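Local coordinates for protein exotoxin 3 (Staphylococcus aureus, PDB 2Z8L) that binds the sialylated glycan sialyl Lewis X and is a staphylococcal superantigen-like protein (SSL5) containing an OB-fold and a beta-grasp domain, at residues N111-V116 / H132-E137; F115-E120 / R149-Q154; V170-G175 / R198-M203. One frame throughout, in Å; residues are numbered along the deposited sequence.

Overall arrangement
All three contacts belong to the beta-grasp half of the toxin. Contact 1 ties the loop entering strand 114-121 to the loop leaving strand 124-131, and contact 2 continues along the same strand, where it meets helix 141-155; they share Phe115, and their centres lie about 15 Å apart. Contact 3 pairs strands 167-172 and 200-207 in the same sheet. Its centre is about 10 Å from that of contact 1 and about 18 Å from that of contact 2, and Val116 N probably hydrogen-bonds to Met203 O at 2.8 Å. Contact 3 borders the glycan site: the Met172 side chain is about 6 Å from the bound sialic acid, and Tyr178 of the pocket touches it.

Contact 1. Residues N111-V116 / H132-E137; sequences NAPKFV and HYIYKE. Unlike the reference sequence in segment 111-116: Asn111 (reference Ser), Lys114 (reference Arg). Unlike the reference sequence in segment 132-137: His132 (reference Tyr).
Asn111 and Ile134 form a single antiparallel, hydrogen-bonded bridge where two loops at the open end of the first beta-hairpin of the beta-grasp domain run side by side. Ile134 N donates to Asn111 O at 2.9 Å, while the return bond, Asn111 N to Ile134 O, is weak and long at 3.4 Å. A third bond, from His132 N to Pro113 O, is 3.0 Å long and nearly straight, at 165°. Pro113 has no N-H to offer but keeps this carbonyl, and its ring gives a compact apolar surface. The packed side lies here, with Pro113 and Ile134 both buried: their side chains cross at about a right angle, Pro113 CD touching Ile134 CG1 at 3.8 Å. With chi1 at -57°, CG1 stands anti to the carbonyl carbon, where it meets Pro113 CD, and Ile134 CB packs on Asn111 CB. Leu110 adds to this patch. The amide end of Asn111 works outside the pair, ND2 bonding to Gly197 O and Ile200 O.

The other side faces solvent. Tyr133 is exposed, and across this contact its ring meets Ala112 CB alone, with Tyr109 on the same ring. The small methyl lies close, Ala112 CB being 3.6 Å from Tyr133 CD1 and 3.7 Å from Tyr133 CE1. Back on the packed side, the His132 side chain turns onto Leu144, Leu148 and Met203, but its carbonyl is buried without a polar partner: His132 O has Pro113 CD against it at 3.1 Å.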
loop_
_atom_site.group_PDB
_atom_site.type_symbol
_atom_site.label_atom_id
_atom_site.label_comp_id
_atom_site.label_asym_id
_atom_site.label_seq_id
_atom_site.Cartn_x
_atom_site.Cartn_y
_atom_site.Cartn_z
ATOM N N ASN A 111 0.336 -2.488 -16.491
ATOM C CA ASN A 111 -0.337 -3.770 -16.285
ATOM C C ASN A 111 -1.761 -3.456 -15.830
ATOM O O ASN A 111 -1.984 -2.458 -15.170
ATOM C CB ASN A 111 0.455 -4.560 -15.211
ATOM C CG ASN A 111 0.056 -6.008 -15.051
ATOM O OD1 ASN A 111 -0.631 -6.594 -15.885
ATOM N ND2 ASN A 111 0.572 -6.624 -13.957
ATOM N N ALA A 112 -2.708 -4.321 -16.186
ATOM C CA ALA A 112 -4.138 -4.118 -15.862
ATOM C C ALA A 112 -4.724 -5.458 -15.409
ATOM O O ALA A 112 -5.646 -5.998 -16.044
ATOM C CB ALA A 112 -4.892 -3.582 -17.037
ATOM N N PRO A 113 -4.211 -5.970 -14.302
ATOM C CA PRO A 113 -4.743 -7.262 -13.809
ATOM C C PRO A 113 -6.240 -7.167 -13.512
ATOM O O PRO A 113 -6.712 -6.148 -13.046
ATOM C CB PRO A 113 -3.952 -7.510 -12.517
ATOM C CG PRO A 113 -3.432 -6.119 -12.104
ATOM C CD PRO A 113 -3.194 -5.399 -13.403
ATOM N N LYS A 114 -6.951 -8.239 -13.766
ATOM C CA LYS A 114 -8.334 -8.335 -13.296
ATOM C C LYS A 114 -8.409 -8.314 -11.761
ATOM O O LYS A 114 -7.567 -8.890 -11.090
ATOM C CB LYS A 114 -8.935 -9.627 -13.818
ATOM C CG LYS A 114 -9.223 -9.560 -15.308
ATOM C CD LYS A 114 -10.007 -10.714 -15.821
ATOM C CE LYS A 114 -9.847 -10.848 -17.299
ATOM N NZ LYS A 114 -10.677 -11.942 -17.921
ATOM N N PHE A 115 -9.435 -7.647 -11.221
ATOM C CA PHE A 115 -9.747 -7.649 -9.808
ATOM C C PHE A 115 -11.122 -8.300 -9.684
ATOM O O PHE A 115 -12.092 -7.683 -10.102
ATOM C CB PHE A 115 -9.792 -6.198 -9.286
ATOM C CG PHE A 115 -9.917 -6.050 -7.826
ATOM C CD1 PHE A 115 -9.629 -7.071 -6.926
ATOM C CD2 PHE A 115 -10.252 -4.825 -7.315
ATOM C CE1 PHE A 115 -9.707 -6.864 -5.548
ATOM C CE2 PHE A 115 -10.366 -4.642 -5.959
ATOM C CZ PHE A 115 -10.081 -5.642 -5.089
ATOM N N VAL A 116 -11.146 -9.544 -9.221
ATOM C CA VAL A 116 -12.403 -10.362 -9.204
ATOM C C VAL A 116 -12.955 -10.230 -7.787
ATOM O O VAL A 116 -12.341 -10.696 -6.831
ATOM C CB VAL A 116 -12.148 -11.833 -9.555
ATOM C CG1 VAL A 116 -13.403 -12.611 -9.579
ATOM C CG2 VAL A 116 -11.504 -11.979 -10.960
ATOM N N HIS A 132 -7.578 -3.370 -12.151
ATOM C CA HIS A 132 -6.869 -2.428 -11.335
ATOM C C HIS A 132 -5.616 -2.094 -12.131
ATOM O O HIS A 132 -4.775 -2.948 -12.371
ATOM C CB HIS A 132 -6.466 -3.032 -10.011
ATOM C CG HIS A 132 -5.723 -2.097 -9.122
ATOM N ND1 HIS A 132 -6.339 -1.052 -8.475
ATOM C CD2 HIS A 132 -4.413 -2.038 -8.785
ATOM C CE1 HIS A 132 -5.438 -0.398 -7.760
ATOM N NE2 HIS A 132 -4.264 -0.979 -7.923
ATOM N N TYR A 133 -5.494 -0.840 -12.465
ATOM C CA TYR A 133 -4.377 -0.380 -13.276
ATOM C C TYR A 133 -3.143 -0.108 -12.422
ATOM O O TYR A 133 -3.181 0.648 -11.436
ATOM C CB TYR A 133 -4.806 0.843 -14.037
ATOM C CG TYR A 133 -6.006 0.581 -14.889
ATOM C CD1 TYR A 133 -5.926 -0.263 -15.983
ATOM C CD2 TYR A 133 -7.249 1.129 -14.578
ATOM C CE1 TYR A 133 -7.011 -0.546 -16.786
ATOM C CE2 TYR A 133 -8.359 0.855 -15.392
ATOM C CZ TYR A 133 -8.229 0.008 -16.496
ATOM O OH TYR A 133 -9.316 -0.259 -17.325
ATOM N N ILE A 134 -1.992 -0.641 -12.891
ATOM C CA ILE A 134 -0.728 -0.564 -12.215
ATOM C C ILE A 134 0.187 0.318 -13.051
ATOM O O ILE A 134 0.349 0.066 -14.236
ATOM C CB ILE A 134 -0.073 -1.985 -12.116
ATOM C CG1 ILE A 134 -0.966 -3.021 -11.395
ATOM C CG2 ILE A 134 1.298 -1.967 -11.491
ATOM C CD1 ILE A 134 -1.222 -2.687 -10.010
ATOM N N TYR A 135 0.743 1.357 -12.423
ATOM C CA TYR A 135 1.634 2.303 -13.103
ATOM C C TYR A 135 3.084 2.178 -12.704
ATOM O O TYR A 135 3.924 2.868 -13.306
ATOM C CB TYR A 135 1.148 3.753 -12.862
ATOM C CG TYR A 135 -0.240 3.997 -13.409
ATOM C CD1 TYR A 135 -0.428 4.563 -14.652
ATOM C CD2 TYR A 135 -1.362 3.679 -12.666
ATOM C CE1 TYR A 135 -1.699 4.785 -15.158
ATOM C CE2 TYR A 135 -2.618 3.915 -13.173
ATOM C CZ TYR A 135 -2.769 4.451 -14.411
ATOM O OH TYR A 135 -4.017 4.717 -14.973
ATOM N N LYS A 136 3.392 1.310 -11.756
ATOM C CA LYS A 136 4.718 1.229 -11.203
ATOM C C LYS A 136 5.373 -0.120 -11.398
ATOM O O LYS A 136 4.757 -1.132 -11.170
ATOM C CB LYS A 136 4.702 1.642 -9.696
ATOM C CG LYS A 136 4.561 3.161 -9.570
ATOM C CD LYS A 136 4.427 3.667 -8.132
ATOM C CE LYS A 136 5.477 3.055 -7.146
ATOM N NZ LYS A 136 6.973 3.189 -7.462
ATOM N N GLU A 137 6.670 -0.092 -11.694
ATOM C CA GLU A 137 7.470 -1.288 -11.786
ATOM C C GLU A 137 7.617 -1.957 -10.455
ATOM O O GLU A 137 7.642 -3.174 -10.405
ATOM C CB GLU A 137 8.871 -0.966 -12.320
ATOM C CG GLU A 137 8.857 -0.470 -13.723
ATOM C CD GLU A 137 10.142 0.283 -14.110
ATOM O OE1 GLU A 137 11.097 0.337 -13.287
ATOM O OE2 GLU A 137 10.131 0.850 -15.198
#

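Contact 2. Residues F115-E120 / R149-Q154; sequences FVIKKE and RQYLIQ
Phe115 and Leu152 reach toward each other tip to tip, at a point where a strand of the beta-grasp sheet is covered by the domain's long helix. The ring atom Phe115 CZ lies 4.1 Å from both Leu152 CD1 and Leu152 CD2, fitted against the fork of the leucine. Ile117, two residues on and therefore on the same face of the strand, slides past Leu152 in the opposite direction, its CD1 3.9 Å from Leu152 CD2. One methyl of the helix thus serves both strand residues. Tyr151 borders the cluster: its CD2 comes to the edge of the Phe115 ring, near that ring's plane, at 4.1 Å from Phe115 CE2. Ile117 CD1 in turn meets the edge of the tyrosine ring at CE2. The contacts are apolar throughout, and large aromatic and branched aliphatic side chains span the 12.0 Å between the axes of strand 115-120 and helix 149-154, which run at 43°.

Further back, the strand residues support one another. Phe115 CG stands anti to the backbone N, chi1 -172°, and the ring extends from there to Leu152, with Ile117 CG1 3.9 Å above its centre. Leu148, one turn before Leu152, also touches Phe115; Met203 and Ala205 of strand 200-207 touch it too, and Phe156 and Ile207 touch Ile117. Arg149, on the side away from the strand, forms a salt bridge within the helix to Asp145, and its NH1 bonds outward to Tyr159 OH and to the carbonyl of Lys184, a residue of the glycan pocket. Helix 141-155 thus lies between sheet and helix: Leu152 and Tyr151 pack on strand 114-121, Leu144 and Leu148 on strand 200-207, and Ile153 packs on Arg22 and Tyr25 of helix 18-25.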
loop_
_atom_site.group_PDB
_atom_site.type_symbol
_atom_site.label_atom_id
_atom_site.label_comp_id
_atom_site.label_asym_id
_atom_site.label_seq_id
_atom_site.Cartn_x
_atom_site.Cartn_y
_atom_site.Cartn_z
ATOM N N PHE A 115 -9.435 -7.647 -11.221
ATOM C CA PHE A 115 -9.747 -7.649 -9.808
ATOM C C PHE A 115 -11.122 -8.300 -9.684
ATOM O O PHE A 115 -12.092 -7.683 -10.102
ATOM C CB PHE A 115 -9.792 -6.198 -9.286
ATOM C CG PHE A 115 -9.917 -6.050 -7.826
ATOM C CD1 PHE A 115 -9.629 -7.071 -6.926
ATOM C CD2 PHE A 115 -10.252 -4.825 -7.315
ATOM C CE1 PHE A 115 -9.707 -6.864 -5.548
ATOM C CE2 PHE A 115 -10.366 -4.642 -5.959
ATOM C CZ PHE A 115 -10.081 -5.642 -5.089
ATOM N N VAL A 116 -11.146 -9.544 -9.221
ATOM C CA VAL A 116 -12.403 -10.362 -9.204
ATOM C C VAL A 116 -12.955 -10.230 -7.787
ATOM O O VAL A 116 -12.341 -10.696 -6.831
ATOM C CB VAL A 116 -12.148 -11.833 -9.555
ATOM C CG1 VAL A 116 -13.403 -12.611 -9.579
ATOM C CG2 VAL A 116 -11.504 -11.979 -10.960
ATOM N N ILE A 117 -14.090 -9.562 -7.659
ATOM C CA ILE A 117 -14.671 -9.247 -6.398
ATOM C C ILE A 117 -15.923 -10.099 -6.210
ATOM O O ILE A 117 -16.896 -9.935 -6.953
ATOM C CB ILE A 117 -15.026 -7.795 -6.354
ATOM C CG1 ILE A 117 -13.761 -6.946 -6.583
ATOM C CG2 ILE A 117 -15.706 -7.424 -5.017
ATOM C CD1 ILE A 117 -14.053 -5.597 -7.081
ATOM N N LYS A 118 -15.875 -10.961 -5.214
ATOM C CA LYS A 118 -17.010 -11.851 -4.914
ATOM C C LYS A 118 -17.707 -11.259 -3.725
ATOM O O LYS A 118 -17.157 -11.335 -2.622
ATOM C CB LYS A 118 -16.525 -13.258 -4.620
ATOM C CG LYS A 118 -15.984 -13.926 -5.880
ATOM C CD LYS A 118 -15.867 -15.415 -5.760
ATOM C CE LYS A 118 -15.676 -16.076 -7.152
ATOM N NZ LYS A 118 -16.189 -17.509 -7.210
ATOM N N LYS A 119 -18.896 -10.686 -3.966
ATOM C CA LYS A 119 -19.631 -9.928 -2.951
ATOM C C LYS A 119 -20.829 -10.727 -2.478
ATOM O O LYS A 119 -21.668 -11.090 -3.297
ATOM C CB LYS A 119 -20.078 -8.590 -3.529
ATOM C CG LYS A 119 -20.711 -7.641 -2.467
ATOM C CD LYS A 119 -21.164 -6.339 -3.045
ATOM C CE LYS A 119 -21.917 -5.536 -2.011
ATOM N NZ LYS A 119 -21.423 -5.792 -0.631
ATOM N N GLU A 120 -20.934 -10.947 -1.172
ATOM C CA GLU A 120 -22.123 -11.603 -0.620
ATOM C C GLU A 120 -23.363 -10.757 -0.882
ATOM O O GLU A 120 -23.362 -9.543 -0.671
ATOM C CB GLU A 120 -21.958 -11.886 0.867
ATOM C CG GLU A 120 -20.930 -12.958 1.172
ATOM C CD GLU A 120 -20.905 -13.405 2.659
ATOM O OE1 GLU A 120 -21.839 -13.074 3.447
ATOM O OE2 GLU A 120 -19.921 -14.112 3.031
ATOM N N ARG A 149 -8.530 -1.570 -0.730
ATOM C CA ARG A 149 -9.581 -1.362 0.313
ATOM C C ARG A 149 -10.376 -0.089 0.101
ATOM O O ARG A 149 -11.605 -0.118 0.232
ATOM C CB ARG A 149 -9.037 -1.383 1.746
ATOM C CG ARG A 149 -8.328 -2.704 2.112
ATOM C CD ARG A 149 -8.226 -2.848 3.586
ATOM N NE ARG A 149 -7.122 -3.685 3.955
ATOM C CZ ARG A 149 -6.981 -4.298 5.116
ATOM N NH1 ARG A 149 -7.917 -4.197 6.041
ATOM N NH2 ARG A 149 -5.872 -4.989 5.318
ATOM N N GLN A 150 -9.701 1.027 -0.205
ATOM C CA GLN A 150 -10.422 2.257 -0.429
ATOM C C GLN A 150 -11.447 2.116 -1.579
ATOM O O GLN A 150 -12.546 2.580 -1.464
ATOM C CB GLN A 150 -9.436 3.396 -0.677
ATOM C CG GLN A 150 -10.104 4.756 -0.671
ATOM C CD GLN A 150 -9.142 5.887 -0.415
ATOM O OE1 GLN A 150 -8.610 6.475 -1.375
ATOM N NE2 GLN A 150 -8.917 6.223 0.876
ATOM N N TYR A 151 -11.054 1.427 -2.648
ATOM C CA TYR A 151 -11.948 1.181 -3.792
ATOM C C TYR A 151 -13.153 0.334 -3.337
ATOM O O TYR A 151 -14.292 0.590 -3.702
ATOM C CB TYR A 151 -11.217 0.464 -4.881
ATOM C CG TYR A 151 -12.054 0.090 -6.052
ATOM C CD1 TYR A 151 -12.332 1.023 -7.031
ATOM C CD2 TYR A 151 -12.550 -1.184 -6.187
ATOM C CE1 TYR A 151 -13.148 0.691 -8.108
ATOM C CE2 TYR A 151 -13.358 -1.539 -7.257
ATOM C CZ TYR A 151 -13.646 -0.595 -8.217
ATOM O OH TYR A 151 -14.443 -0.955 -9.271
ATOM N N LEU A 152 -12.893 -0.685 -2.519
ATOM C CA LEU A 152 -13.975 -1.551 -2.042
ATOM C C LEU A 152 -14.923 -0.867 -1.058
ATOM O O LEU A 152 -16.129 -1.172 -0.997
ATOM C CB LEU A 152 -13.397 -2.851 -1.446
ATOM C CG LEU A 152 -12.631 -3.769 -2.391
ATOM C CD1 LEU A 152 -11.963 -4.857 -1.564
ATOM C CD2 LEU A 152 -13.566 -4.326 -3.477
ATOM N N ILE A 153 -14.400 0.072 -0.253
ATOM C CA ILE A 153 -15.216 0.836 0.642
ATOM C C ILE A 153 -16.143 1.754 -0.149
ATOM O O ILE A 153 -17.342 1.862 0.172
ATOM C CB ILE A 153 -14.353 1.641 1.625
ATOM C CG1 ILE A 153 -13.702 0.693 2.634
ATOM C CG2 ILE A 153 -15.200 2.669 2.402
ATOM C CD1 ILE A 153 -12.430 1.321 3.361
ATOM N N GLN A 154 -15.570 2.401 -1.160
ATOM C CA GLN A 154 -16.327 3.384 -1.980
ATOM C C GLN A 154 -17.360 2.731 -2.903
ATOM O O GLN A 154 -18.385 3.340 -3.227
ATOM C CB GLN A 154 -15.380 4.215 -2.844
ATOM C CG GLN A 154 -14.421 5.128 -2.070
ATOM C CD GLN A 154 -13.277 5.707 -2.927
ATOM O OE1 GLN A 154 -12.854 5.122 -3.950
ATOM N NE2 GLN A 154 -12.716 6.816 -2.461
#

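Contact 3. Residues V170-G175 / R198-M203; sequences VIMKDG and RNIEKM. Unlike the reference sequence in segment 170-175: Ile171 (reference Thr). Unlike the reference sequence in segment 198-203: Met203 (reference Ile).
Ile171 pairs with both Glu201 and Lys202 in a classic beta bulge, where antiparallel strands 170-172 and 200-203 slip by one residue. Ile171 O is gripped by two N-H groups: Glu201 N at 2.8 Å, in the carbonyl plane, and Lys202 N at 3.3 Å, tilted 21° from it. Ile171 N donates in turn to Lys202 O at 2.9 Å. Beyond the bulge Lys173 N bonds to Asn199 O, and a type I turn, Met172 to Gly175, carries the chain away; its last residue has a positive phi, 99°, which glycine readily adopts.

Inward, Val170 and Met203 lie side by side, Val170 CG2 to Met203 SD 4.1 Å, while the other valine methyl, CG1, meets Ile200 CG2. Met172 CB does not share a face with Ile200, but the flexible chain, bent at chi2 and chi3, curls back: SD packs on Ile200 CG1, and Met172 CE lies by the Asn199 backbone, 3.6 Å from Asn199 O. Outward, the aliphatic part of Lys202 runs beside Ile171, CE to CD1. Lys173 is extended beyond CG, a length that brings Lys173 NZ to Arg198 O at 3.0 Å. Glu201 OE1 is 4.9 Å from Lys173 NZ, too far for a salt bridge, though the opposite charges may favour each other.

Strand 167-172 has strand 177-181 on its other side, where Tyr178 of the glycan pocket touches Met172, and strand 200-207 has strand 114-121 on its other side, bonded through Met203. Leu144 and Leu148 of helix 141-155 cover Ile200 and Met203, and Ile195 of strand 194-196 touches both Met172 and Ile200.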
loop_
_atom_site.group_PDB
_atom_site.type_symbol
_atom_site.label_atom_id
_atom_site.label_comp_id
_atom_site.label_asym_id
_atom_site.label_seq_id
_atom_site.Cartn_x
_atom_site.Cartn_y
_atom_site.Cartn_z
ATOM N N VAL A 170 -3.564 -11.125 -3.831
ATOM C CA VAL A 170 -2.855 -10.680 -5.047
ATOM C C VAL A 170 -2.021 -11.846 -5.551
ATOM O O VAL A 170 -1.222 -12.401 -4.794
ATOM C CB VAL A 170 -1.925 -9.500 -4.722
ATOM C CG1 VAL A 170 -1.075 -9.135 -5.925
ATOM C CG2 VAL A 170 -2.743 -8.270 -4.163
ATOM N N ILE A 171 -2.251 -12.275 -6.787
ATOM C CA ILE A 171 -1.656 -13.479 -7.318
ATOM C C ILE A 171 -0.693 -13.078 -8.436
ATOM O O ILE A 171 -1.030 -12.269 -9.331
ATOM C CB ILE A 171 -2.723 -14.425 -7.875
ATOM C CG1 ILE A 171 -3.754 -14.772 -6.797
ATOM C CG2 ILE A 171 -2.013 -15.697 -8.441
ATOM C CD1 ILE A 171 -5.127 -15.315 -7.337
ATOM N N MET A 172 0.507 -13.645 -8.370
ATOM C CA MET A 172 1.556 -13.309 -9.303
ATOM C C MET A 172 1.558 -14.308 -10.461
ATOM O O MET A 172 0.996 -15.411 -10.371
ATOM C CB MET A 172 2.901 -13.288 -8.585
ATOM C CG MET A 172 2.900 -12.470 -7.297
ATOM S SD MET A 172 2.577 -10.733 -7.627
ATOM C CE MET A 172 4.089 -10.202 -8.409
ATOM N N LYS A 173 2.151 -13.888 -11.561
ATOM C CA LYS A 173 2.256 -14.780 -12.740
ATOM C C LYS A 173 2.954 -16.104 -12.432
ATOM O O LYS A 173 2.599 -17.160 -13.018
ATOM C CB LYS A 173 2.932 -14.027 -13.879
ATOM C CG LYS A 173 2.031 -12.910 -14.423
ATOM C CD LYS A 173 2.658 -12.075 -15.496
ATOM C CE LYS A 173 1.667 -11.028 -15.986
ATOM N NZ LYS A 173 2.382 -10.078 -16.867
ATOM N N ASP A 174 3.958 -16.080 -11.560
ATOM C CA ASP A 174 4.657 -17.322 -11.177
ATOM C C ASP A 174 3.910 -18.189 -10.129
ATOM O O ASP A 174 4.355 -19.300 -9.800
ATOM C CB ASP A 174 6.102 -16.997 -10.749
ATOM C CG ASP A 174 6.229 -16.463 -9.324
ATOM O OD1 ASP A 174 5.241 -16.288 -8.575
ATOM O OD2 ASP A 174 7.396 -16.215 -8.956
ATOM N N GLY A 175 2.759 -17.716 -9.660
ATOM C CA GLY A 175 1.896 -18.443 -8.728
ATOM C C GLY A 175 2.033 -18.049 -7.263
ATOM O O GLY A 175 1.227 -18.470 -6.403
ATOM N N ARG A 198 4.718 -5.421 -12.752
ATOM C CA ARG A 198 4.558 -6.031 -14.075
ATOM C C ARG A 198 4.135 -7.507 -13.995
ATOM O O ARG A 198 3.645 -8.061 -14.984
ATOM C CB ARG A 198 5.831 -5.863 -14.866
ATOM C CG ARG A 198 6.108 -4.441 -15.245
ATOM C CD ARG A 198 7.532 -4.188 -15.642
ATOM N NE ARG A 198 8.474 -4.495 -14.592
ATOM C CZ ARG A 198 9.776 -4.265 -14.696
ATOM N NH1 ARG A 198 10.275 -3.672 -15.778
ATOM N NH2 ARG A 198 10.566 -4.614 -13.694
ATOM N N ASN A 199 4.375 -8.138 -12.849
ATOM C CA ASN A 199 4.190 -9.559 -12.711
ATOM C C ASN A 199 2.925 -9.948 -11.947
ATOM O O ASN A 199 2.715 -11.126 -11.647
ATOM C CB ASN A 199 5.402 -10.199 -12.035
ATOM C CG ASN A 199 6.637 -10.225 -12.921
ATOM O OD1 ASN A 199 6.569 -10.010 -14.123
ATOM N ND2 ASN A 199 7.773 -10.461 -12.305
ATOM N N ILE A 200 2.084 -8.990 -11.576
ATOM C CA ILE A 200 0.816 -9.328 -10.980
ATOM C C ILE A 200 -0.070 -9.902 -12.070
ATOM O O ILE A 200 -0.218 -9.309 -13.163
ATOM C CB ILE A 200 0.147 -8.073 -10.344
ATOM C CG1 ILE A 200 1.009 -7.517 -9.233
ATOM C CG2 ILE A 200 -1.250 -8.419 -9.796
ATOM C CD1 ILE A 200 0.577 -6.145 -8.686
ATOM N N GLU A 201 -0.682 -11.043 -11.783
ATOM C CA GLU A 201 -1.603 -11.682 -12.724
ATOM C C GLU A 201 -3.050 -11.255 -12.507
ATOM O O GLU A 201 -3.771 -10.976 -13.453
ATOM C CB GLU A 201 -1.488 -13.209 -12.621
ATOM C CG GLU A 201 -2.414 -14.011 -13.578
ATOM C CD GLU A 201 -2.366 -13.606 -15.064
ATOM O OE1 GLU A 201 -1.352 -13.046 -15.555
ATOM O OE2 GLU A 201 -3.373 -13.890 -15.777
ATOM N N LYS A 202 -3.497 -11.298 -11.258
ATOM C CA LYS A 202 -4.888 -11.114 -10.929
ATOM C C LYS A 202 -5.011 -10.827 -9.431
ATOM O O LYS A 202 -4.091 -11.079 -8.657
ATOM C CB LYS A 202 -5.649 -12.365 -11.301
ATOM C CG LYS A 202 -6.975 -12.510 -10.689
ATOM C CD LYS A 202 -7.682 -13.739 -11.166
ATOM C CE LYS A 202 -6.898 -15.019 -10.922
ATOM N NZ LYS A 202 -7.852 -16.195 -11.019
ATOM N N MET A 203 -6.103 -10.194 -9.014
ATOM C CA MET A 203 -6.358 -9.958 -7.617
ATOM C C MET A 203 -7.776 -10.413 -7.357
ATOM O O MET A 203 -8.625 -10.382 -8.269
ATOM C CB MET A 203 -6.181 -8.492 -7.313
ATOM C CG MET A 203 -4.787 -8.096 -7.723
ATOM S SD MET A 203 -4.394 -6.440 -7.421
ATOM C CE MET A 203 -5.633 -5.676 -8.371
#